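Local structure of arginine decarboxylase (Campylobacter jejuni subsp. jejuni, 3NZP) at residues 326-339 / 504-518. The protein probably catalyses the pyridoxal 5'-phosphate-dependent decarboxylation of arginine to agmatine, a step in polyamine biosynthesis. Residues are numbered along the deposited sequence; the frame is centred on the assembly and turned at random.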
loop_
_atom_site.group_PDB
_atom_site.type_symbol
_atom_site.label_atom_id
_atom_site.label_comp_id
_atom_site.label_asym_id
_atom_site.label_seq_id
_atom_site.Cartn_x
_atom_site.Cartn_y
_atom_site.Cartn_z
ATOM N N ALA B 326 9.116 -17.720 -1.156
ATOM C CA ALA B 326 8.084 -17.379 -0.187
ATOM C C ALA B 326 6.638 -17.302 -0.691
ATOM O O ALA B 326 5.698 -17.460 0.084
ATOM C CB ALA B 326 8.460 -16.092 0.505
ATOM N N ALA B 327 6.459 -17.091 -1.986
ATOM C CA ALA B 327 5.127 -16.954 -2.551
ATOM C C ALA B 327 4.039 -17.979 -2.177
ATOM O O ALA B 327 3.060 -17.614 -1.544
ATOM C CB ALA B 327 5.234 -16.851 -4.060
ATOM N N ASN B 328 4.199 -19.244 -2.558
ATOM C CA ASN B 328 3.177 -20.267 -2.295
ATOM C C ASN B 328 3.005 -20.799 -0.880
ATOM O O ASN B 328 2.059 -21.529 -0.610
ATOM C CB ASN B 328 3.400 -21.490 -3.199
ATOM C CG ASN B 328 4.583 -22.349 -2.748
ATOM O OD1 ASN B 328 4.723 -23.503 -3.157
ATOM N ND2 ASN B 328 5.442 -21.781 -1.907
ATOM N N HIS B 329 3.904 -20.463 0.027
ATOM C CA HIS B 329 3.792 -21.011 1.369
ATOM C C HIS B 329 2.526 -20.607 2.124
ATOM O O HIS B 329 2.088 -21.322 3.029
ATOM C CB HIS B 329 5.018 -20.635 2.195
ATOM C CG HIS B 329 4.835 -19.409 3.033
ATOM N ND1 HIS B 329 5.135 -18.140 2.583
ATOM C CD2 HIS B 329 4.368 -19.260 4.295
ATOM C CE1 HIS B 329 4.861 -17.263 3.534
ATOM N NE2 HIS B 329 4.393 -17.916 4.583
ATOM N N ALA B 330 1.933 -19.475 1.751
ATOM C CA ALA B 330 0.746 -18.961 2.432
ATOM C C ALA B 330 -0.523 -18.867 1.605
ATOM O O ALA B 330 -0.520 -18.393 0.464
ATOM C CB ALA B 330 1.057 -17.599 3.008
ATOM N N VAL B 331 -1.625 -19.292 2.208
ATOM C CA VAL B 331 -2.918 -19.238 1.543
ATOM C C VAL B 331 -3.844 -18.408 2.410
ATOM O O VAL B 331 -3.901 -18.607 3.626
ATOM C CB VAL B 331 -3.519 -20.637 1.373
ATOM C CG1 VAL B 331 -4.826 -20.532 0.612
ATOM C CG2 VAL B 331 -2.542 -21.548 0.644
ATOM N N LEU B 332 -4.557 -17.474 1.787
ATOM C CA LEU B 332 -5.490 -16.624 2.517
ATOM C C LEU B 332 -6.907 -17.120 2.275
ATOM O O LEU B 332 -7.454 -16.930 1.195
ATOM C CB LEU B 332 -5.356 -15.174 2.042
ATOM C CG LEU B 332 -6.035 -14.078 2.879
ATOM C CD1 LEU B 332 -7.507 -14.002 2.571
ATOM C CD2 LEU B 332 -5.796 -14.367 4.351
ATOM N N ILE B 333 -7.493 -17.775 3.271
ATOM C CA ILE B 333 -8.858 -18.291 3.157
ATOM C C ILE B 333 -9.844 -17.299 3.759
ATOM O O ILE B 333 -9.625 -16.788 4.863
ATOM C CB ILE B 333 -9.031 -19.624 3.912
ATOM C CG1 ILE B 333 -8.266 -20.735 3.204
ATOM C CG2 ILE B 333 -10.502 -19.958 4.058
ATOM C CD1 ILE B 333 -6.825 -20.821 3.626
ATOM N N ALA B 334 -10.931 -17.034 3.043
ATOM C CA ALA B 334 -11.955 -16.107 3.523
ATOM C C ALA B 334 -13.341 -16.607 3.142
ATOM O O ALA B 334 -13.608 -16.885 1.979
ATOM C CB ALA B 334 -11.721 -14.730 2.938
ATOM N N PRO B 335 -14.244 -16.742 4.128
ATOM C CA PRO B 335 -15.609 -17.216 3.873
ATOM C C PRO B 335 -16.481 -16.171 3.166
ATOM O O PRO B 335 -16.338 -14.971 3.398
ATOM C CB PRO B 335 -16.115 -17.553 5.275
ATOM C CG PRO B 335 -15.449 -16.539 6.120
ATOM C CD PRO B 335 -14.033 -16.518 5.572
ATOM N N VAL B 336 -17.383 -16.627 2.302
ATOM C CA VAL B 336 -18.250 -15.700 1.592
ATOM C C VAL B 336 -19.384 -15.271 2.507
ATOM O O VAL B 336 -20.220 -16.087 2.873
ATOM C CB VAL B 336 -18.885 -16.325 0.344
ATOM C CG1 VAL B 336 -19.584 -15.240 -0.465
ATOM C CG2 VAL B 336 -17.834 -17.015 -0.498
ATOM N N LEU B 337 -19.413 -13.990 2.872
ATOM C CA LEU B 337 -20.451 -13.459 3.749
ATOM C C LEU B 337 -21.797 -13.337 3.064
ATOM O O LEU B 337 -22.757 -13.964 3.492
ATOM C CB LEU B 337 -20.041 -12.103 4.282
ATOM C CG LEU B 337 -18.699 -12.125 5.009
ATOM C CD1 LEU B 337 -18.252 -10.713 5.386
ATOM C CD2 LEU B 337 -18.844 -13.001 6.230
ATOM N N GLU B 338 -21.893 -12.518 2.024
ATOM C CA GLU B 338 -23.163 -12.379 1.314
ATOM C C GLU B 338 -23.015 -12.637 -0.171
ATOM O O GLU B 338 -21.902 -12.713 -0.695
ATOM C CB GLU B 338 -23.771 -10.988 1.526
ATOM C CG GLU B 338 -24.597 -10.841 2.803
ATOM C CD GLU B 338 -25.248 -9.471 2.919
ATOM O OE1 GLU B 338 -24.522 -8.476 3.166
ATOM O OE2 GLU B 338 -26.483 -9.384 2.748
ATOM N N LEU B 339 -24.150 -12.769 -0.846
ATOM C CA LEU B 339 -24.159 -13.026 -2.282
ATOM C C LEU B 339 -25.018 -12.006 -3.020
ATOM O O LEU B 339 -26.170 -12.280 -3.358
ATOM C CB LEU B 339 -24.706 -14.427 -2.559
ATOM C CG LEU B 339 -23.862 -15.408 -3.376
ATOM C CD1 LEU B 339 -23.336 -14.725 -4.635
ATOM C CD2 LEU B 339 -22.718 -15.910 -2.523
ATOM N N VAL B 504 -25.415 -18.857 1.102
ATOM C CA VAL B 504 -24.629 -18.473 2.274
ATOM C C VAL B 504 -25.182 -18.932 3.618
ATOM O O VAL B 504 -24.436 -19.437 4.465
ATOM C CB VAL B 504 -24.447 -16.955 2.330
ATOM C CG1 VAL B 504 -23.505 -16.519 1.228
ATOM C CG2 VAL B 504 -25.799 -16.264 2.178
ATOM N N GLU B 505 -26.487 -18.755 3.811
ATOM C CA GLU B 505 -27.134 -19.138 5.061
ATOM C C GLU B 505 -27.442 -20.637 5.159
ATOM O O GLU B 505 -27.663 -21.158 6.251
ATOM C CB GLU B 505 -28.416 -18.324 5.247
ATOM C CG GLU B 505 -29.348 -18.336 4.048
ATOM C CD GLU B 505 -30.602 -17.507 4.282
ATOM O OE1 GLU B 505 -30.474 -16.303 4.591
ATOM O OE2 GLU B 505 -31.719 -18.058 4.159
ATOM N N LYS B 506 -27.437 -21.328 4.024
ATOM C CA LYS B 506 -27.726 -22.759 3.992
ATOM C C LYS B 506 -26.449 -23.583 4.159
ATOM O O LYS B 506 -26.461 -24.649 4.773
ATOM C CB LYS B 506 -28.409 -23.124 2.667
ATOM C CG LYS B 506 -29.094 -24.487 2.650
ATOM C CD LYS B 506 -29.759 -24.755 1.306
ATOM C CE LYS B 506 -30.665 -25.978 1.370
ATOM N NZ LYS B 506 -31.783 -25.785 2.339
ATOM N N GLU B 507 -25.348 -23.085 3.604
ATOM C CA GLU B 507 -24.063 -23.777 3.694
ATOM C C GLU B 507 -22.899 -22.785 3.752
ATOM O O GLU B 507 -23.097 -21.567 3.685
ATOM C CB GLU B 507 -23.906 -24.737 2.506
ATOM C CG GLU B 507 -23.936 -24.071 1.134
ATOM C CD GLU B 507 -24.803 -24.820 0.129
ATOM O OE1 GLU B 507 -24.649 -26.056 -0.007
ATOM O OE2 GLU B 507 -25.642 -24.165 -0.531
ATOM N N ASN B 508 -21.686 -23.313 3.895
ATOM C CA ASN B 508 -20.490 -22.481 3.966
ATOM C C ASN B 508 -19.717 -22.528 2.667
ATOM O O ASN B 508 -19.555 -23.590 2.066
ATOM C CB ASN B 508 -19.611 -22.929 5.134
ATOM C CG ASN B 508 -19.971 -22.218 6.426
ATOM O OD1 ASN B 508 -19.635 -22.677 7.526
ATOM N ND2 ASN B 508 -20.649 -21.076 6.298
ATOM N N TYR B 509 -19.248 -21.366 2.227
ATOM C CA TYR B 509 -18.498 -21.277 0.978
ATOM C C TYR B 509 -17.251 -20.440 1.196
ATOM O O TYR B 509 -17.341 -19.225 1.375
ATOM C CB TYR B 509 -19.371 -20.643 -0.101
ATOM C CG TYR B 509 -18.868 -20.862 -1.506
ATOM C CD1 TYR B 509 -18.519 -22.137 -1.948
ATOM C CD2 TYR B 509 -18.775 -19.802 -2.409
ATOM C CE1 TYR B 509 -18.092 -22.359 -3.254
ATOM C CE2 TYR B 509 -18.348 -20.014 -3.723
ATOM C CZ TYR B 509 -18.009 -21.299 -4.133
ATOM O OH TYR B 509 -17.594 -21.532 -5.423
ATOM N N PHE B 510 -16.092 -21.093 1.177
ATOM C CA PHE B 510 -14.823 -20.402 1.384
ATOM C C PHE B 510 -14.017 -20.193 0.098
ATOM O O PHE B 510 -13.977 -21.053 -0.783
ATOM C CB PHE B 510 -13.942 -21.176 2.374
ATOM C CG PHE B 510 -14.567 -21.385 3.716
ATOM C CD1 PHE B 510 -15.372 -22.483 3.956
ATOM C CD2 PHE B 510 -14.336 -20.486 4.752
ATOM C CE1 PHE B 510 -15.942 -22.691 5.217
ATOM C CE2 PHE B 510 -14.901 -20.684 6.015
ATOM C CZ PHE B 510 -15.704 -21.789 6.248
ATOM N N LEU B 511 -13.371 -19.041 0.002
ATOM C CA LEU B 511 -12.540 -18.744 -1.144
ATOM C C LEU B 511 -11.080 -18.775 -0.714
ATOM O O LEU B 511 -10.750 -18.513 0.447
ATOM C CB LEU B 511 -12.890 -17.376 -1.728
ATOM C CG LEU B 511 -14.226 -17.345 -2.459
ATOM C CD1 LEU B 511 -14.406 -15.994 -3.125
ATOM C CD2 LEU B 511 -14.266 -18.462 -3.497
ATOM N N GLY B 512 -10.207 -19.110 -1.654
ATOM C CA GLY B 512 -8.797 -19.170 -1.347
ATOM C C GLY B 512 -7.970 -18.294 -2.263
ATOM O O GLY B 512 -8.132 -18.310 -3.485
ATOM N N PHE B 513 -7.086 -17.507 -1.670
ATOM C CA PHE B 513 -6.217 -16.645 -2.444
ATOM C C PHE B 513 -4.819 -17.199 -2.250
ATOM O O PHE B 513 -4.289 -17.180 -1.136
ATOM C CB PHE B 513 -6.330 -15.239 -1.918
ATOM C CG PHE B 513 -7.728 -14.715 -1.942
ATOM C CD1 PHE B 513 -8.204 -14.017 -3.053
ATOM C CD2 PHE B 513 -8.580 -14.930 -0.863
ATOM C CE1 PHE B 513 -9.504 -13.535 -3.085
ATOM C CE2 PHE B 513 -9.881 -14.452 -0.884
ATOM C CZ PHE B 513 -10.346 -13.752 -2.001
ATOM N N PHE B 514 -4.231 -17.703 -3.334
ATOM C CA PHE B 514 -2.909 -18.319 -3.265
ATOM C C PHE B 514 -1.707 -17.473 -3.689
ATOM O O PHE B 514 -1.855 -16.428 -4.310
ATOM C CB PHE B 514 -2.925 -19.633 -4.060
ATOM C CG PHE B 514 -3.962 -20.622 -3.575
ATOM C CD1 PHE B 514 -5.323 -20.366 -3.758
ATOM C CD2 PHE B 514 -3.580 -21.787 -2.888
ATOM C CE1 PHE B 514 -6.298 -21.241 -3.255
ATOM C CE2 PHE B 514 -4.549 -22.677 -2.374
ATOM C CZ PHE B 514 -5.913 -22.403 -2.561
ATOM N N LEU B 515 -0.515 -17.941 -3.322
ATOM C CA LEU B 515 0.719 -17.260 -3.682
ATOM C C LEU B 515 0.781 -15.893 -3.055
ATOM O O LEU B 515 1.442 -14.978 -3.551
ATOM C CB LEU B 515 0.797 -17.134 -5.201
ATOM C CG LEU B 515 1.272 -18.376 -5.957
ATOM C CD1 LEU B 515 0.776 -19.661 -5.336
ATOM C CD2 LEU B 515 0.791 -18.238 -7.387
ATOM N N VAL B 516 0.108 -15.772 -1.930
ATOM C CA VAL B 516 0.038 -14.511 -1.231
ATOM C C VAL B 516 1.083 -14.423 -0.110
ATOM O O VAL B 516 1.055 -13.516 0.718
ATOM C CB VAL B 516 -1.386 -14.353 -0.697
ATOM C CG1 VAL B 516 -1.603 -15.278 0.489
ATOM C CG2 VAL B 516 -1.655 -12.922 -0.386
ATOM N N GLY B 517 2.030 -15.356 -0.118
ATOM C CA GLY B 517 3.053 -15.380 0.910
ATOM C C GLY B 517 4.240 -14.448 0.710
ATOM O O GLY B 517 5.197 -14.477 1.480
ATOM N N ALA B 518 4.200 -13.607 -0.309
ATOM C CA ALA B 518 5.316 -12.706 -0.523
ATOM C C ALA B 518 4.866 -11.255 -0.702
ATOM O O ALA B 518 3.937 -10.961 -1.463
ATOM C CB ALA B 518 6.114 -13.157 -1.718
HETATM O O HOH W 1 -0.474 -20.109 -1.683
#
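Leu332 pairs with Phe513, and Ala334 with Leu511, as hydrogen-bonded pairs of an antiparallel sheet, their strands 330-339 and 510-513 running at 150° to each other. Leu332 N reaches Phe513 O at 2.9 Å, and the return bond, Phe513 N to Leu332 O, is equally long; Val336 N to Tyr509 O (2.8 Å) extends the register. Past Phe513, a water accepts from Leu515 N and donates to Ala330 O and Asn328 O, bridging the two segments. Beyond it, Gly517 N donates a hydrogen bond to Ala327 O (2.9 Å).

The side chains alternate between the two faces. On the one carrying Ile333, Pro335 CB packs 3.4 Å from Phe510 CE2, and Val331 holds CG1 over a face of the Phe514 ring, a CH-pi contact 3.8 Å from the centroid. On the other, Phe513 CD2 lies 3.7 Å from Leu332 CD1, the two side chains side by side. Tyr509 sets its CG anti to the backbone N (chi1 -163°), which brings CD2 to 3.5 Å from Val336 CG2, the side chains pointing the same way. His329 ND1 donates to Ala326 O, bracing the turn that receives Gly517.

Strand 330-341 is central in the mixed sheet beside the cofactor-binding barrel, also pairing with strands 47-50 and 438-442, while strand 462-464 flanks 510-513. Helix 31-40 covers Phe510 and Phe514, and Phe444 stacks on Phe513. At the barrel end, Ala518 adjoins Arg323 and Tyr519, both of which bind pyridoxal 5'-phosphate.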